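Local structure of 4-hydroxythreonine-4-phosphate dehydrogenase (Legionella pneumophila subsp. pneumophila, 6XMY) at residues Leu26-Ala31 / Ser51-Ser56. The protein probably catalyses the NAD(P)-dependent oxidation of 4-phosphooxy-L-threonine, a step in pyridoxine 5'-phosphate biosynthesis, with the help of a divalent metal ion. Numbering follows the deposited sequence.
With EDO (1,2-ethanediol), chain E.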
loop_
_atom_site.group_PDB
_atom_site.type_symbol
_atom_site.label_atom_id
_atom_site.label_comp_id
_atom_site.label_asym_id
_atom_site.label_seq_id
_atom_site.Cartn_x
_atom_site.Cartn_y
_atom_site.Cartn_z
ATOM N N LEU A 26 9.760 -9.558 7.989
ATOM C CA LEU A 26 8.307 -9.594 8.089
ATOM C C LEU A 26 7.728 -10.806 7.377
ATOM O O LEU A 26 6.747 -11.391 7.847
ATOM C CB LEU A 26 7.720 -8.302 7.524
ATOM C CG LEU A 26 8.082 -7.062 8.351
ATOM C CD1 LEU A 26 7.651 -5.784 7.644
ATOM C CD2 LEU A 26 7.450 -7.171 9.730
ATOM N N CYS A 27 8.319 -11.192 6.242
ATOM C CA CYS A 27 7.861 -12.400 5.563
ATOM C C CYS A 27 8.126 -13.635 6.411
ATOM O O CYS A 27 7.293 -14.547 6.470
ATOM C CB CYS A 27 8.535 -12.515 4.199
ATOM S SG CYS A 27 8.026 -11.216 3.047
ATOM N N LEU A 28 9.279 -13.674 7.089
ATOM C CA LEU A 28 9.585 -14.801 7.958
ATOM C C LEU A 28 8.589 -14.896 9.105
ATOM O O LEU A 28 8.263 -16.001 9.549
ATOM C CB LEU A 28 11.021 -14.697 8.475
ATOM C CG LEU A 28 12.107 -14.754 7.400
ATOM C CD1 LEU A 28 13.475 -14.443 7.983
ATOM C CD2 LEU A 28 12.129 -16.126 6.697
ATOM N N ALA A 29 8.077 -13.754 9.584
ATOM C CA ALA A 29 7.043 -13.767 10.614
ATOM C C ALA A 29 5.776 -14.485 10.163
ATOM O O ALA A 29 5.015 -14.969 11.010
ATOM C CB ALA A 29 6.709 -12.339 11.051
ATOM N N LEU A 30 5.533 -14.565 8.857
ATOM C CA LEU A 30 4.363 -15.279 8.365
ATOM C C LEU A 30 4.510 -16.788 8.486
ATOM O O LEU A 30 3.513 -17.503 8.334
ATOM C CB LEU A 30 4.098 -14.881 6.909
ATOM C CG LEU A 30 3.850 -13.378 6.719
ATOM C CD1 LEU A 30 3.742 -12.992 5.251
ATOM C CD2 LEU A 30 2.611 -12.909 7.491
ATOM N N ALA A 31 5.723 -17.287 8.753
ATOM C CA ALA A 31 5.940 -18.730 8.787
ATOM C C ALA A 31 5.130 -19.391 9.887
ATOM O O ALA A 31 4.723 -20.550 9.752
ATOM C CB ALA A 31 7.425 -19.047 8.967
ATOM N N SER A 51 18.208 -17.411 10.193
ATOM C CA SER A 51 19.291 -17.774 11.101
ATOM C C SER A 51 19.713 -16.591 11.962
ATOM O O SER A 51 19.932 -16.743 13.169
ATOM C CB SER A 51 20.478 -18.314 10.309
ATOM O OG SER A 51 20.167 -19.571 9.738
ATOM N N GLU A 52 19.838 -15.404 11.360
ATOM C CA GLU A 52 20.226 -14.228 12.133
ATOM C C GLU A 52 19.198 -13.920 13.215
ATOM O O GLU A 52 19.559 -13.461 14.310
ATOM C CB GLU A 52 20.403 -13.030 11.199
ATOM C CG GLU A 52 20.934 -11.788 11.913
ATOM C CD GLU A 52 21.112 -10.581 10.997
ATOM O OE1 GLU A 52 20.721 -10.649 9.816
ATOM O OE2 GLU A 52 21.649 -9.560 11.467
ATOM N N LEU A 53 17.921 -14.184 12.931
ATOM C CA LEU A 53 16.829 -13.963 13.869
ATOM C C LEU A 53 16.616 -15.131 14.820
ATOM O O LEU A 53 15.697 -15.073 15.641
ATOM C CB LEU A 53 15.528 -13.685 13.108
ATOM C CG LEU A 53 15.508 -12.401 12.282
ATOM C CD1 LEU A 53 14.285 -12.371 11.398
ATOM C CD2 LEU A 53 15.531 -11.174 13.201
ATOM N N ASN A 54 17.429 -16.187 14.714
ATOM C CA ASN A 54 17.302 -17.375 15.560
ATOM C C ASN A 54 15.944 -18.056 15.401
ATOM O O ASN A 54 15.400 -18.619 16.358
ATOM C CB ASN A 54 17.620 -17.077 17.030
ATOM C CG ASN A 54 19.053 -16.621 17.234
ATOM O OD1 ASN A 54 19.991 -17.251 16.747
ATOM N ND2 ASN A 54 19.226 -15.514 17.941
ATOM N N LEU A 55 15.393 -18.014 14.190
ATOM C CA LEU A 55 14.112 -18.627 13.873
ATOM C C LEU A 55 14.339 -19.991 13.244
ATOM O O LEU A 55 15.259 -20.168 12.439
ATOM C CB LEU A 55 13.345 -17.760 12.873
ATOM C CG LEU A 55 12.914 -16.368 13.334
ATOM C CD1 LEU A 55 12.265 -15.602 12.188
ATOM C CD2 LEU A 55 11.973 -16.462 14.533
ATOM N N SER A 56 13.499 -20.954 13.619
ATOM C CA SER A 56 13.528 -22.299 13.047
ATOM C C SER A 56 12.358 -22.413 12.075
ATOM O O SER A 56 11.207 -22.572 12.489
ATOM C CB SER A 56 13.447 -23.351 14.147
ATOM O OG SER A 56 14.587 -23.300 14.991
HETATM C C1 EDO E . 21.099 -11.783 5.453
HETATM O O1 EDO E . 20.920 -10.372 5.320
HETATM C C2 EDO E . 21.472 -12.086 6.893
HETATM O O2 EDO E . 20.366 -11.711 7.715
#
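Leu28, on helix 23-29, meets Leu53 and Leu55 at the turn that follows helix 43-52. Its CB points toward that turn and lies 4.0 Å from Leu55 CD1, a methyl that touches the root of the side chain. With CG anti to the carbonyl carbon (chi1 -63°), CD1 is carried to Leu53. At the tip, CD1 comes within 4.1 Å of Leu53 CD1, the two leucines crossing obliquely. Leu46, Arg49 and Ala50 of helix 43-52 also touch Leu28, as does Ile57. Leucine suits this buried place: it is wholly apolar, and long enough for CD1 to meet Leu53 while CB lies against Leu55. The turn brings both partners round to one side: Asn54 leaves helical geometry with a positive phi of 60°, and its N bonds to Ser51 O at 3.0 Å. Buried Leu53 also gives its backbone O to Asn309 ND2. Away from the leucines, exposed Glu52 is hydrogen-bonded through OE1 to Ser88 OG. The arrangement is a Schellman motif ending one helix, its flanking leucines packed against helix 23-29 in the PdxA fold, with the side chain of Leu53 about 12 Å from the bound NAD.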